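Peroxiredoxin 5 (Alvinella pompejana, PDB 2XHF) probably reduces hydrogen peroxide and organic hydroperoxides at the expense of thiols, as expected of a peroxiredoxin 5 antioxidant enzyme. Local coordinates at residues 66-71 / 158-163; 60-65 / 102-107; 133-138 / 152-157. One frame throughout, in Å; residues are numbered along the deposited sequence.

Contact 1 is within the helical layer on one face of the mixed five-stranded sheet, and contacts 2 and 3 join that layer to the sheet; their centres are 11 to 12 Å apart. Contact 2 sets helix 62-67 against edge strand 105-108; contact 1 joins the end of that helix and the start of helix 69-74 to helix 156-165; contact 3 fixes the approach to helix 156-165 on strand 136-141. Along the chain, contacts 1 and 2 alternate their segments, contact 2 closes before contact 3 opens, and both segments of contact 3 fall between those of contact 1. Close approaches link all three, including E64 OE1 to L157 N at 2.9 Å, so segments distant in sequence meet on one face of the thioredoxin-like fold.

Contact 1: 66-71 / 158-163; sequences LSLYDK and ACLLSI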
ATOM      1  N   LEU A  66      -9.712  -7.673  18.519  1.00 14.85           N
ATOM      2  CA  LEU A  66      -9.059  -6.946  19.591  1.00 14.82           C
ATOM      3  C   LEU A  66      -9.852  -7.060  20.884  1.00 16.54           C
ATOM      4  O   LEU A  66      -9.283  -7.244  21.980  1.00 17.73           O
ATOM      5  CB  LEU A  66      -8.871  -5.481  19.203  1.00 16.41           C
ATOM      6  CG  LEU A  66      -7.857  -5.257  18.077  1.00 16.01           C
ATOM      7  CD1 LEU A  66      -7.837  -3.800  17.664  1.00 18.11           C
ATOM      8  CD2 LEU A  66      -6.445  -5.704  18.489  1.00 18.32           C
ATOM      9  N   SER A  67     -11.169  -6.988  20.762  1.00 16.81           N
ATOM     10  CA  SER A  67     -12.028  -7.039  21.951  1.00 19.44           C
ATOM     11  C   SER A  67     -11.936  -8.410  22.635  1.00 18.85           C
ATOM     12  O   SER A  67     -12.094  -8.505  23.852  1.00 21.96           O
ATOM     13  CB  SER A  67     -13.475  -6.702  21.597  1.00 24.99           C
ATOM     14  OG  SER A  67     -14.121  -7.785  20.950  1.00 30.49           O
ATOM     15  N   LEU A  68     -11.656  -9.450  21.849  1.00 17.27           N
ATOM     16  CA  LEU A  68     -11.579 -10.814  22.359  1.00 17.92           C
ATOM     17  C   LEU A  68     -10.173 -11.270  22.713  1.00 15.91           C
ATOM     18  O   LEU A  68      -9.967 -12.434  23.026  1.00 16.55           O
ATOM     19  CB  LEU A  68     -12.207 -11.774  21.347  1.00 17.99           C
ATOM     20  CG  LEU A  68     -13.714 -11.602  21.190  1.00 17.03           C
ATOM     21  CD1 LEU A  68     -14.211 -12.445  20.038  1.00 21.02           C
ATOM     22  CD2 LEU A  68     -14.423 -11.976  22.486  1.00 21.06           C
ATOM     23  N   TYR A  69      -9.210 -10.358  22.666  1.00 16.82           N
ATOM     24  CA  TYR A  69      -7.819 -10.727  22.898  1.00 17.21           C
ATOM     25  C   TYR A  69      -7.596 -11.549  24.175  1.00 16.10           C
ATOM     26  O   TYR A  69      -6.946 -12.581  24.137  1.00 17.07           O
ATOM     27  CB  TYR A  69      -6.945  -9.481  22.928  1.00 18.21           C
ATOM     28  CG  TYR A  69      -5.490  -9.775  23.212  1.00 15.52           C
ATOM     29  CD1 TYR A  69      -4.648 -10.245  22.220  1.00 17.78           C
ATOM     30  CD2 TYR A  69      -4.975  -9.608  24.477  1.00 17.14           C
ATOM     31  CE1 TYR A  69      -3.327 -10.541  22.491  1.00 16.51           C
ATOM     32  CE2 TYR A  69      -3.652  -9.894  24.764  1.00 19.72           C
ATOM     33  CZ  TYR A  69      -2.834 -10.345  23.773  1.00 16.90           C
ATOM     34  OH  TYR A  69      -1.528 -10.613  24.084  1.00 20.29           O
ATOM     35  N   ASP A  70      -8.138 -11.112  25.297  1.00 20.21           N
ATOM     36  CA  ASP A  70      -7.917 -11.853  26.543  1.00 21.53           C
ATOM     37  C   ASP A  70      -8.619 -13.228  26.538  1.00 18.47           C
ATOM     38  O   ASP A  70      -8.123 -14.179  27.126  1.00 18.11           O
ATOM     39  CB  ASP A  70      -8.318 -11.015  27.759  1.00 26.07           C
ATOM     40  CG  ASP A  70      -7.326  -9.881  28.051  1.00 30.87           C
ATOM     41  OD1 ASP A  70      -6.088 -10.107  28.003  1.00 27.54           O
ATOM     42  OD2 ASP A  70      -7.804  -8.755  28.323  1.00 40.63           O
ATOM     43  N   LYS A  71      -9.732 -13.355  25.825  1.00 17.19           N
ATOM     44  CA  LYS A  71     -10.372 -14.658  25.655  1.00 18.78           C
ATOM     45  C   LYS A  71      -9.514 -15.614  24.833  1.00 18.86           C
ATOM     46  O   LYS A  71      -9.386 -16.793  25.163  1.00 20.20           O
ATOM     47  CB  LYS A  71     -11.734 -14.505  24.980  1.00 20.57           C
ATOM     48  CG  LYS A  71     -12.722 -13.716  25.770  1.00 20.75           C
ATOM     49  CD  LYS A  71     -13.048 -14.376  27.102  1.00 19.22           C
ATOM     50  CE  LYS A  71     -13.832 -15.676  26.932  1.00 20.53           C
ATOM     51  NZ  LYS A  71     -14.246 -16.307  28.235  1.00 22.81           N
ATOM     52  N   ALA A 158     -16.617 -15.805  15.590  1.00 29.32           N
ATOM     53  CA  ALA A 158     -16.516 -17.075  14.898  1.00 30.80           C
ATOM     54  C   ALA A 158     -15.228 -17.741  15.355  1.00 28.59           C
ATOM     55  O   ALA A 158     -15.165 -18.950  15.608  1.00 31.50           O
ATOM     56  CB  ALA A 158     -16.515 -16.862  13.393  1.00 32.86           C
ATOM     57  N   CYS A 159     -14.194 -16.922  15.474  1.00 26.15           N
ATOM     58  CA  CYS A 159     -12.903 -17.409  15.868  1.00 29.76           C
ATOM     59  C   CYS A 159     -12.893 -18.031  17.293  1.00 35.42           C
ATOM     60  O   CYS A 159     -12.359 -19.128  17.528  1.00 27.43           O
ATOM     61  CB  CYS A 159     -11.895 -16.254  15.750  1.00 31.56           C
ATOM     62  SG  CYS A 159     -10.230 -16.679  16.035  1.00 29.72           S
ATOM     63  N   LEU A 160     -13.492 -17.332  18.242  1.00 25.77           N
ATOM     64  CA  LEU A 160     -13.522 -17.810  19.616  1.00 28.61           C
ATOM     65  C   LEU A 160     -14.285 -19.132  19.799  1.00 24.02           C
ATOM     66  O   LEU A 160     -13.874 -19.997  20.581  1.00 23.83           O
ATOM     67  CB  LEU A 160     -14.126 -16.739  20.515  1.00 30.46           C
ATOM     68  CG  LEU A 160     -14.204 -17.130  21.988  1.00 24.39           C
ATOM     69  CD1 LEU A 160     -12.821 -17.468  22.542  1.00 29.23           C
ATOM     70  CD2 LEU A 160     -14.837 -15.990  22.753  1.00 32.73           C
ATOM     71  N   LEU A 161     -15.411 -19.285  19.118  1.00 24.05           N
ATOM     72  CA  LEU A 161     -16.225 -20.483  19.306  1.00 23.01           C
ATOM     73  C   LEU A 161     -15.474 -21.719  18.855  1.00 24.33           C
ATOM     74  O   LEU A 161     -15.535 -22.756  19.506  1.00 25.96           O
ATOM     75  CB  LEU A 161     -17.559 -20.359  18.576  1.00 24.64           C
ATOM     76  CG  LEU A 161     -18.442 -19.223  19.090  1.00 24.90           C
ATOM     77  CD1 LEU A 161     -19.692 -19.140  18.249  1.00 30.05           C
ATOM     78  CD2 LEU A 161     -18.778 -19.416  20.550  1.00 26.61           C
ATOM     79  N   SER A 162     -14.695 -21.588  17.779  1.00 28.16           N
ATOM     80  CA  SER A 162     -13.894 -22.708  17.284  1.00 34.30           C
ATOM     81  C   SER A 162     -12.827 -23.080  18.298  1.00 31.63           C
ATOM     82  O   SER A 162     -12.595 -24.243  18.595  1.00 31.97           O
ATOM     83  CB  SER A 162     -13.237 -22.355  15.952  1.00 45.28           C
ATOM     84  OG  SER A 162     -14.191 -22.329  14.910  1.00 49.04           O
ATOM     85  N   ILE A 163     -12.176 -22.071  18.842  1.00 28.34           N
ATOM     86  CA  ILE A 163     -11.203 -22.312  19.888  1.00 25.74           C
ATOM     87  C   ILE A 163     -11.850 -23.085  21.037  1.00 28.13           C
ATOM     88  O   ILE A 163     -11.302 -24.079  21.512  1.00 32.62           O
ATOM     89  CB  ILE A 163     -10.614 -20.986  20.376  1.00 23.95           C
ATOM     90  CG1 ILE A 163      -9.641 -20.455  19.318  1.00 24.40           C
ATOM     91  CG2 ILE A 163      -9.889 -21.160  21.699  1.00 29.04           C
ATOM     92  CD1 ILE A 163      -9.226 -19.028  19.547  1.00 24.18           C
TER
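L160 carries this contact, burying 80 Å²; K71 lies against both its methyls and L68 against CD2. Its CD2 meets L68 CD2 at 4.0 Å, the two leucine side chains crossing obliquely. Its CD1 lies 4.0 Å from K71 CB, and since K71 CB is also 4.1 Å from L160 CD2, the fork of the leucine straddles the root of the lysine. The first torsion of L160 explains this reach: CG stands opposite the backbone N (chi1 -180°), which extends the fork from helix 156-165 toward the other helix. Beyond K71 CB, bends at chi2 and chi3 curl the lysine chain back so that K71 CE passes 4.3 Å from L160 CD2, before NZ leads off to a long, weak ion pair with E74. L68 occupies the break between helices 62-67 and 69-74 and leaves helical phi/psi, while its side chain still points at L160. F72 packs on L160 and C159, extending the apolar seam. With CA atoms no closer than 7.5 Å (K71 to L160), side chains alone make the contact. Two helices side by side over one face of a central sheet, one interrupted and the other C-terminal, fit the thioredoxin-like fold of peroxiredoxins.

Contact 2: 60-65 / 102-107; sequences NHIPEY and HKIRML
I62 and I104 form the main apolar pair, with I62 CG2 4.1 Å from I104 CD1 and the two side chains crossing at a slant. I104 reaches across with its longer branch: CG1 is anti to the carbonyl carbon and chi2 is nearly extended (168°), which carries CD1 up to the helix. There the same methyl also lies 4.4 Å from Y65 CB, so it is touched by two residues one helical turn apart. The longer branch of I62 has a different partner, its CD1 standing 4.4 Å from M106 CE. M106 arrives through a bent chain, and only its terminal methyl approaches the helix. W94 and V98 of helix 88-98 close on I62 as well. The spacing of the backbones, 8.8 Å between the CA atoms of Y65 and I104, leaves the meeting entirely to side chains.

Aromatic packing involves the other end of Y65. Its ring leads away from segment 102-107 and stacks with F48 of strand 44-49.

Polar bonds serve the backbone around the apolar pairs. Y65 N donates to H61 O at 3.2 Å in the opening turn of the helix. On the other side, D99 accepts from the backbone N of both K103 and I104, tying down the turn before strand 105-108.

All four touching residues are buried. Helix 62-67 belongs to the beta-alpha-beta crossover from strand 44-49 to parallel strand 79-84, and here it also packs on I104 and M106 at the next parallel strand, 105-108, as in a thioredoxin-like fold.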
ATOM      1  N   ASN A  60     -13.183  -4.451   9.165  1.00 15.58           N
ATOM      2  CA  ASN A  60     -14.508  -4.904   9.606  1.00 18.64           C
ATOM      3  C   ASN A  60     -14.438  -5.835  10.807  1.00 20.10           C
ATOM      4  O   ASN A  60     -15.348  -5.856  11.638  1.00 25.20           O
ATOM      5  CB  ASN A  60     -15.253  -5.599   8.462  1.00 20.01           C
ATOM      6  CG  ASN A  60     -15.866  -4.621   7.497  1.00 22.96           C
ATOM      7  OD1 ASN A  60     -15.677  -3.411   7.626  1.00 27.27           O
ATOM      8  ND2 ASN A  60     -16.594  -5.133   6.519  1.00 28.53           N
ATOM      9  N   HIS A  61     -13.356  -6.596  10.898  1.00 17.16           N
ATOM     10  CA  HIS A  61     -13.276  -7.668  11.894  1.00 17.93           C
ATOM     11  C   HIS A  61     -12.227  -7.464  12.952  1.00 17.09           C
ATOM     12  O   HIS A  61     -12.321  -8.037  14.033  1.00 18.83           O
ATOM     13  CB  HIS A  61     -13.085  -8.989  11.175  1.00 19.83           C
ATOM     14  CG  HIS A  61     -14.160  -9.263  10.178  1.00 25.25           C
ATOM     15  ND1 HIS A  61     -15.490  -9.355  10.531  1.00 30.87           N
ATOM     16  CD2 HIS A  61     -14.110  -9.425   8.837  1.00 28.31           C
ATOM     17  CE1 HIS A  61     -16.213  -9.568   9.445  1.00 30.55           C
ATOM     18  NE2 HIS A  61     -15.400  -9.625   8.406  1.00 31.94           N
ATOM     19  N   ILE A  62     -11.217  -6.656  12.647  1.00 16.62           N
ATOM     20  CA  ILE A  62     -10.173  -6.377  13.610  1.00 15.81           C
ATOM     21  C   ILE A  62     -10.709  -5.901  14.972  1.00 15.31           C
ATOM     22  O   ILE A  62     -10.268  -6.382  16.004  1.00 16.98           O
ATOM     23  CB  ILE A  62      -9.112  -5.465  12.994  1.00 18.00           C
ATOM     24  CG1 ILE A  62      -8.226  -6.329  12.071  1.00 18.59           C
ATOM     25  CG2 ILE A  62      -8.271  -4.805  14.082  1.00 17.85           C
ATOM     26  CD1 ILE A  62      -7.301  -5.543  11.178  1.00 19.36           C
ATOM     27  N   PRO A  63     -11.701  -4.997  14.993  1.00 17.29           N
ATOM     28  CA  PRO A  63     -12.196  -4.554  16.301  1.00 19.58           C
ATOM     29  C   PRO A  63     -12.685  -5.709  17.182  1.00 18.38           C
ATOM     30  O   PRO A  63     -12.428  -5.687  18.392  1.00 17.80           O
ATOM     31  CB  PRO A  63     -13.349  -3.607  15.936  1.00 22.50           C
ATOM     32  CG  PRO A  63     -12.986  -3.105  14.615  1.00 21.91           C
ATOM     33  CD  PRO A  63     -12.331  -4.240  13.898  1.00 19.70           C
ATOM     34  N   GLU A  64     -13.341  -6.712  16.607  1.00 20.59           N
ATOM     35  CA  GLU A  64     -13.813  -7.838  17.413  1.00 23.48           C
ATOM     36  C   GLU A  64     -12.676  -8.746  17.856  1.00 18.56           C
ATOM     37  O   GLU A  64     -12.704  -9.224  18.982  1.00 21.21           O
ATOM     38  CB  GLU A  64     -14.876  -8.660  16.699  1.00 24.69           C
ATOM     39  CG  GLU A  64     -15.597  -9.631  17.635  1.00 35.06           C
ATOM     40  CD  GLU A  64     -17.020  -9.919  17.194  1.00 30.18           C
ATOM     41  OE1 GLU A  64     -17.193 -10.818  16.350  1.00 37.59           O
ATOM     42  OE2 GLU A  64     -17.942  -9.245  17.703  1.00 44.24           O
ATOM     43  N   TYR A  65     -11.685  -8.976  16.988  1.00 15.65           N
ATOM     44  CA  TYR A  65     -10.486  -9.701  17.409  1.00 16.55           C
ATOM     45  C   TYR A  65      -9.850  -8.990  18.598  1.00 14.31           C
ATOM     46  O   TYR A  65      -9.466  -9.623  19.577  1.00 16.40           O
ATOM     47  CB  TYR A  65      -9.436  -9.825  16.288  1.00 17.12           C
ATOM     48  CG  TYR A  65      -9.746 -10.836  15.205  1.00 16.61           C
ATOM     49  CD1 TYR A  65      -9.666 -12.203  15.443  1.00 20.37           C
ATOM     50  CD2 TYR A  65     -10.054 -10.417  13.927  1.00 17.66           C
ATOM     51  CE1 TYR A  65      -9.927 -13.127  14.431  1.00 17.54           C
ATOM     52  CE2 TYR A  65     -10.337 -11.320  12.918  1.00 19.85           C
ATOM     53  CZ  TYR A  65     -10.254 -12.672  13.172  1.00 18.03           C
ATOM     54  OH  TYR A  65     -10.516 -13.555  12.155  1.00 21.15           O
ATOM     55  N   HIS A 102      -0.951  -2.831  19.265  1.00 12.18           N
ATOM     56  CA  HIS A 102      -0.130  -3.843  18.603  1.00 12.10           C
ATOM     57  C   HIS A 102      -0.380  -5.241  19.144  1.00 12.25           C
ATOM     58  O   HIS A 102       0.548  -6.017  19.419  1.00 14.62           O
ATOM     59  CB  HIS A 102       1.365  -3.500  18.678  1.00 14.82           C
ATOM     60  CG  HIS A 102       2.214  -4.307  17.742  1.00 14.77           C
ATOM     61  ND1 HIS A 102       3.492  -4.706  18.059  1.00 17.27           N
ATOM     62  CD2 HIS A 102       1.955  -4.834  16.522  1.00 15.16           C
ATOM     63  CE1 HIS A 102       3.996  -5.411  17.064  1.00 17.88           C
ATOM     64  NE2 HIS A 102       3.093  -5.472  16.099  1.00 17.65           N
ATOM     65  N   LYS A 103      -1.653  -5.594  19.257  1.00 12.89           N
ATOM     66  CA  LYS A 103      -2.031  -6.938  19.646  1.00 14.86           C
ATOM     67  C   LYS A 103      -1.926  -7.937  18.515  1.00 17.09           C
ATOM     68  O   LYS A 103      -1.897  -9.132  18.761  1.00 27.59           O
ATOM     69  CB  LYS A 103      -3.458  -6.926  20.193  1.00 16.09           C
ATOM     70  CG  LYS A 103      -3.567  -6.143  21.486  1.00 19.85           C
ATOM     71  CD  LYS A 103      -3.255  -6.958  22.704  1.00 39.77           C
ATOM     72  CE  LYS A 103      -4.148  -6.480  23.858  1.00 39.34           C
ATOM     73  NZ  LYS A 103      -3.916  -5.050  24.235  1.00 24.51           N
ATOM     74  N   ILE A 104      -1.865  -7.458  17.281  1.00 12.42           N
ATOM     75  CA  ILE A 104      -1.896  -8.323  16.109  1.00 13.72           C
ATOM     76  C   ILE A 104      -0.622  -8.118  15.296  1.00 13.85           C
ATOM     77  O   ILE A 104      -0.234  -6.987  15.019  1.00 14.66           O
ATOM     78  CB  ILE A 104      -3.129  -8.003  15.229  1.00 13.89           C
ATOM     79  CG1 ILE A 104      -4.441  -8.230  16.012  1.00 16.73           C
ATOM     80  CG2 ILE A 104      -3.116  -8.837  13.957  1.00 14.45           C
ATOM     81  CD1 ILE A 104      -5.671  -7.673  15.310  1.00 20.54           C
ATOM     82  N   ARG A 105       0.046  -9.210  14.953  1.00 12.65           N
ATOM     83  CA  ARG A 105       1.206  -9.170  14.086  1.00 12.62           C
ATOM     84  C   ARG A 105       0.740  -8.876  12.663  1.00 12.77           C
ATOM     85  O   ARG A 105      -0.122  -9.566  12.139  1.00 14.54           O
ATOM     86  CB  ARG A 105       1.926 -10.514  14.136  1.00 13.94           C
ATOM     87  CG  ARG A 105       2.438 -10.922  15.522  1.00 15.27           C
ATOM     88  CD  ARG A 105       3.689 -10.153  15.937  1.00 14.02           C
ATOM     89  NE  ARG A 105       4.806 -10.393  15.038  1.00 13.65           N
ATOM     90  CZ  ARG A 105       5.559 -11.485  15.038  1.00 15.61           C
ATOM     91  NH1 ARG A 105       5.369 -12.468  15.921  1.00 17.38           N
ATOM     92  NH2 ARG A 105       6.530 -11.576  14.150  1.00 14.87           N
ATOM     93  N   MET A 106       1.348  -7.870  12.047  1.00 12.03           N
ATOM     94  CA  MET A 106       0.956  -7.433  10.720  1.00 12.50           C
ATOM     95  C   MET A 106       1.950  -7.955   9.717  1.00 11.86           C
ATOM     96  O   MET A 106       3.053  -7.418   9.583  1.00 14.06           O
ATOM     97  CB  MET A 106       0.860  -5.905  10.675  1.00 13.63           C
ATOM     98  CG  MET A 106      -0.263  -5.359  11.528  1.00 16.61           C
ATOM     99  SD  MET A 106      -1.833  -5.502  10.644  1.00 16.99           S
ATOM    100  CE  MET A 106      -3.028  -5.307  11.962  1.00 19.82           C
ATOM    101  N   LEU A 107       1.550  -9.019   9.032  1.00 11.35           N
ATOM    102  CA  LEU A 107       2.405  -9.743   8.120  1.00 11.61           C
ATOM    103  C   LEU A 107       2.113  -9.349   6.663  1.00 12.61           C
ATOM    104  O   LEU A 107       0.995  -9.446   6.192  1.00 14.33           O
ATOM    105  CB  LEU A 107       2.236 -11.248   8.302  1.00 13.83           C
ATOM    106  CG  LEU A 107       2.427 -11.774   9.719  1.00 11.96           C
ATOM    107  CD1 LEU A 107       2.233 -13.275   9.711  1.00 14.97           C
ATOM    108  CD2 LEU A 107       3.788 -11.395  10.290  1.00 13.79           C
TER

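Contact 3: 133-138 / 152-157; sequences SRRYAM and PDITGL
R135 NE is held by a salt bridge to E151 OE2, and the methyl end of I154 lies beside it, with CD1 3.9 Å away. That methyl sits at the edge of the guanidinium, near its plane, and makes its closer contacts with the aliphatic part of the arginine: 3.6 Å to R135 CD and 3.7 Å to R135 CB. With chi2 extended (-172°), R135 CB and CD both face I154 CD1, and the turn at chi3 (-84°) sets NE beside the same methyl; the two side chains cross at about a right angle. I154 buries the most surface here, 85 Å². Its CG1 sits between the backbone N and the carbonyl carbon (chi1 56°), a setting that sends CD1 to R135 and CG2 to the strand. CG2 lies 4.2 Å from Y136 C and 4.5 Å from A137 CB, covering the peptide where the CA atoms of A137 and I154 come within 5.8 Å. H61 packs on I154 as well, and T155 OG1 caps helix 156-165 through A158 N. The arginine's charge is thus paired with E151, while its methylenes and the strand peptide pack on a buried isoleucine without any polar bond between the segments.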
ATOM      1  N   SER A 133      -5.356 -11.421  -1.523  1.00 17.39           N
ATOM      2  CA  SER A 133      -5.863 -12.642  -0.923  1.00 18.13           C
ATOM      3  C   SER A 133      -7.349 -12.558  -0.686  1.00 17.17           C
ATOM      4  O   SER A 133      -7.852 -11.510  -0.286  1.00 18.05           O
ATOM      5  CB  SER A 133      -5.204 -12.856   0.429  1.00 18.97           C
ATOM      6  OG  SER A 133      -5.570 -14.110   0.997  1.00 22.54           O
ATOM      7  N   ARG A 134      -8.028 -13.684  -0.857  1.00 18.84           N
ATOM      8  CA  ARG A 134      -9.373 -13.853  -0.343  1.00 20.23           C
ATOM      9  C   ARG A 134      -9.311 -13.850   1.163  1.00 17.42           C
ATOM     10  O   ARG A 134      -8.250 -14.093   1.737  1.00 18.17           O
ATOM     11  CB  ARG A 134      -9.959 -15.197  -0.781  1.00 26.44           C
ATOM     12  CG  ARG A 134     -10.097 -15.350  -2.278  1.00 40.14           C
ATOM     13  CD  ARG A 134     -10.816 -16.633  -2.668  1.00 50.75           C
ATOM     14  NE  ARG A 134     -10.565 -16.948  -4.070  1.00 56.62           N
ATOM     15  CZ  ARG A 134     -11.246 -16.454  -5.101  1.00 61.84           C
ATOM     16  NH1 ARG A 134     -12.260 -15.612  -4.911  1.00 66.93           N
ATOM     17  NH2 ARG A 134     -10.913 -16.811  -6.334  1.00 67.51           N
ATOM     18  N   ARG A 135     -10.452 -13.619   1.804  1.00 20.83           N
ATOM     19  CA  ARG A 135     -10.540 -13.584   3.249  1.00 19.97           C
ATOM     20  C   ARG A 135     -10.707 -14.984   3.834  1.00 19.90           C
ATOM     21  O   ARG A 135     -11.573 -15.763   3.394  1.00 25.53           O
ATOM     22  CB  ARG A 135     -11.699 -12.688   3.698  1.00 21.86           C
ATOM     23  CG  ARG A 135     -11.525 -11.216   3.354  1.00 29.05           C
ATOM     24  CD  ARG A 135     -12.598 -10.377   4.001  1.00 47.03           C
ATOM     25  NE  ARG A 135     -13.812 -10.364   3.197  1.00 58.56           N
ATOM     26  CZ  ARG A 135     -14.099  -9.443   2.278  1.00 68.86           C
ATOM     27  NH1 ARG A 135     -13.265  -8.438   2.044  1.00 69.40           N
ATOM     28  NH2 ARG A 135     -15.231  -9.522   1.591  1.00 79.64           N
ATOM     29  N   TYR A 136      -9.862 -15.296   4.810  1.00 18.52           N
ATOM     30  CA  TYR A 136      -9.985 -16.508   5.606  1.00 17.73           C
ATOM     31  C   TYR A 136      -9.553 -16.232   7.043  1.00 16.83           C
ATOM     32  O   TYR A 136      -8.939 -15.209   7.355  1.00 15.32           O
ATOM     33  CB  TYR A 136      -9.158 -17.655   5.014  1.00 19.01           C
ATOM     34  CG  TYR A 136      -7.695 -17.309   4.867  1.00 17.31           C
ATOM     35  CD1 TYR A 136      -6.846 -17.364   5.955  1.00 18.50           C
ATOM     36  CD2 TYR A 136      -7.173 -16.896   3.649  1.00 18.62           C
ATOM     37  CE1 TYR A 136      -5.513 -17.029   5.840  1.00 16.58           C
ATOM     38  CE2 TYR A 136      -5.831 -16.549   3.528  1.00 17.23           C
ATOM     39  CZ  TYR A 136      -5.015 -16.627   4.626  1.00 17.69           C
ATOM     40  OH  TYR A 136      -3.693 -16.290   4.508  1.00 16.98           O
ATOM     41  N   ALA A 137      -9.868 -17.160   7.930  1.00 17.69           N
ATOM     42  CA  ALA A 137      -9.357 -17.143   9.300  1.00 15.80           C
ATOM     43  C   ALA A 137      -9.080 -18.591   9.690  1.00 16.23           C
ATOM     44  O   ALA A 137      -9.932 -19.458   9.503  1.00 21.91           O
ATOM     45  CB  ALA A 137     -10.344 -16.507  10.252  1.00 18.02           C
ATOM     46  N   MET A 138      -7.893 -18.846  10.231  1.00 17.48           N
ATOM     47  CA  MET A 138      -7.496 -20.187  10.588  1.00 15.55           C
ATOM     48  C   MET A 138      -6.943 -20.225  11.982  1.00 15.43           C
ATOM     49  O   MET A 138      -6.294 -19.277  12.434  1.00 16.83           O
ATOM     50  CB  MET A 138      -6.419 -20.678   9.620  1.00 19.77           C
ATOM     51  CG  MET A 138      -6.945 -20.828   8.189  1.00 25.71           C
ATOM     52  SD  MET A 138      -5.714 -21.449   7.033  1.00 32.73           S
ATOM     53  CE  MET A 138      -4.281 -20.769   7.814  1.00 27.96           C
ATOM     54  N   PRO A 152     -19.039 -16.234   5.546  1.00 55.17           N
ATOM     55  CA  PRO A 152     -19.037 -15.058   6.418  1.00 57.40           C
ATOM     56  C   PRO A 152     -18.486 -15.336   7.819  1.00 52.48           C
ATOM     57  O   PRO A 152     -18.504 -14.442   8.662  1.00 50.47           O
ATOM     58  CB  PRO A 152     -20.527 -14.696   6.510  1.00 63.04           C
ATOM     59  CG  PRO A 152     -21.291 -15.895   5.935  1.00 64.21           C
ATOM     60  CD  PRO A 152     -20.295 -16.982   5.691  1.00 60.45           C
ATOM     61  N   ASP A 153     -18.010 -16.554   8.058  1.00 46.25           N
ATOM     62  CA  ASP A 153     -17.519 -16.959   9.376  1.00 50.11           C
ATOM     63  C   ASP A 153     -16.123 -16.452   9.710  1.00 41.64           C
ATOM     64  O   ASP A 153     -15.302 -17.218  10.215  1.00 41.31           O
ATOM     65  CB  ASP A 153     -17.487 -18.484   9.464  1.00 60.76           C
ATOM     66  CG  ASP A 153     -18.862 -19.095   9.459  1.00 57.89           C
ATOM     67  OD1 ASP A 153     -19.413 -19.309   8.358  1.00 60.58           O
ATOM     68  OD2 ASP A 153     -19.387 -19.365  10.561  1.00 55.46           O
ATOM     69  N   ILE A 154     -15.853 -15.174   9.456  1.00 35.20           N
ATOM     70  CA  ILE A 154     -14.514 -14.619   9.691  1.00 30.74           C
ATOM     71  C   ILE A 154     -14.564 -13.477  10.701  1.00 35.20           C
ATOM     72  O   ILE A 154     -13.717 -12.587  10.692  1.00 25.96           O
ATOM     73  CB  ILE A 154     -13.882 -14.145   8.375  1.00 33.04           C
ATOM     74  CG1 ILE A 154     -14.787 -13.129   7.680  1.00 40.56           C
ATOM     75  CG2 ILE A 154     -13.627 -15.341   7.462  1.00 38.77           C
ATOM     76  CD1 ILE A 154     -14.117 -12.392   6.530  1.00 47.46           C
ATOM     77  N   THR A 155     -15.549 -13.519  11.593  1.00 35.10           N
ATOM     78  CA  THR A 155     -15.658 -12.514  12.642  1.00 27.75           C
ATOM     79  C   THR A 155     -14.798 -12.914  13.841  1.00 25.46           C
ATOM     80  O   THR A 155     -14.274 -14.024  13.897  1.00 26.19           O
ATOM     81  CB  THR A 155     -17.109 -12.358  13.121  1.00 29.95           C
ATOM     82  OG1 THR A 155     -17.592 -13.619  13.594  1.00 27.41           O
ATOM     83  CG2 THR A 155     -18.005 -11.872  11.993  1.00 33.93           C
ATOM     84  N   GLY A 156     -14.642 -12.015  14.810  1.00 25.17           N
ATOM     85  CA  GLY A 156     -13.921 -12.378  16.020  1.00 28.66           C
ATOM     86  C   GLY A 156     -14.594 -13.539  16.737  1.00 34.72           C
ATOM     87  O   GLY A 156     -13.953 -14.514  17.168  1.00 31.45           O
ATOM     88  N   LEU A 157     -15.906 -13.412  16.872  1.00 33.59           N
ATOM     89  CA  LEU A 157     -16.733 -14.402  17.546  1.00 24.85           C
ATOM     90  C   LEU A 157     -16.555 -15.772  16.910  1.00 31.59           C
ATOM     91  O   LEU A 157     -16.390 -16.797  17.596  1.00 26.85           O
ATOM     92  CB  LEU A 157     -18.189 -13.967  17.469  1.00 35.89           C
ATOM     93  CG  LEU A 157     -19.186 -14.971  18.037  1.00 33.84           C
ATOM     94  CD1 LEU A 157     -18.768 -15.388  19.438  1.00 37.46           C
ATOM     95  CD2 LEU A 157     -20.591 -14.404  18.014  1.00 44.76           C
TER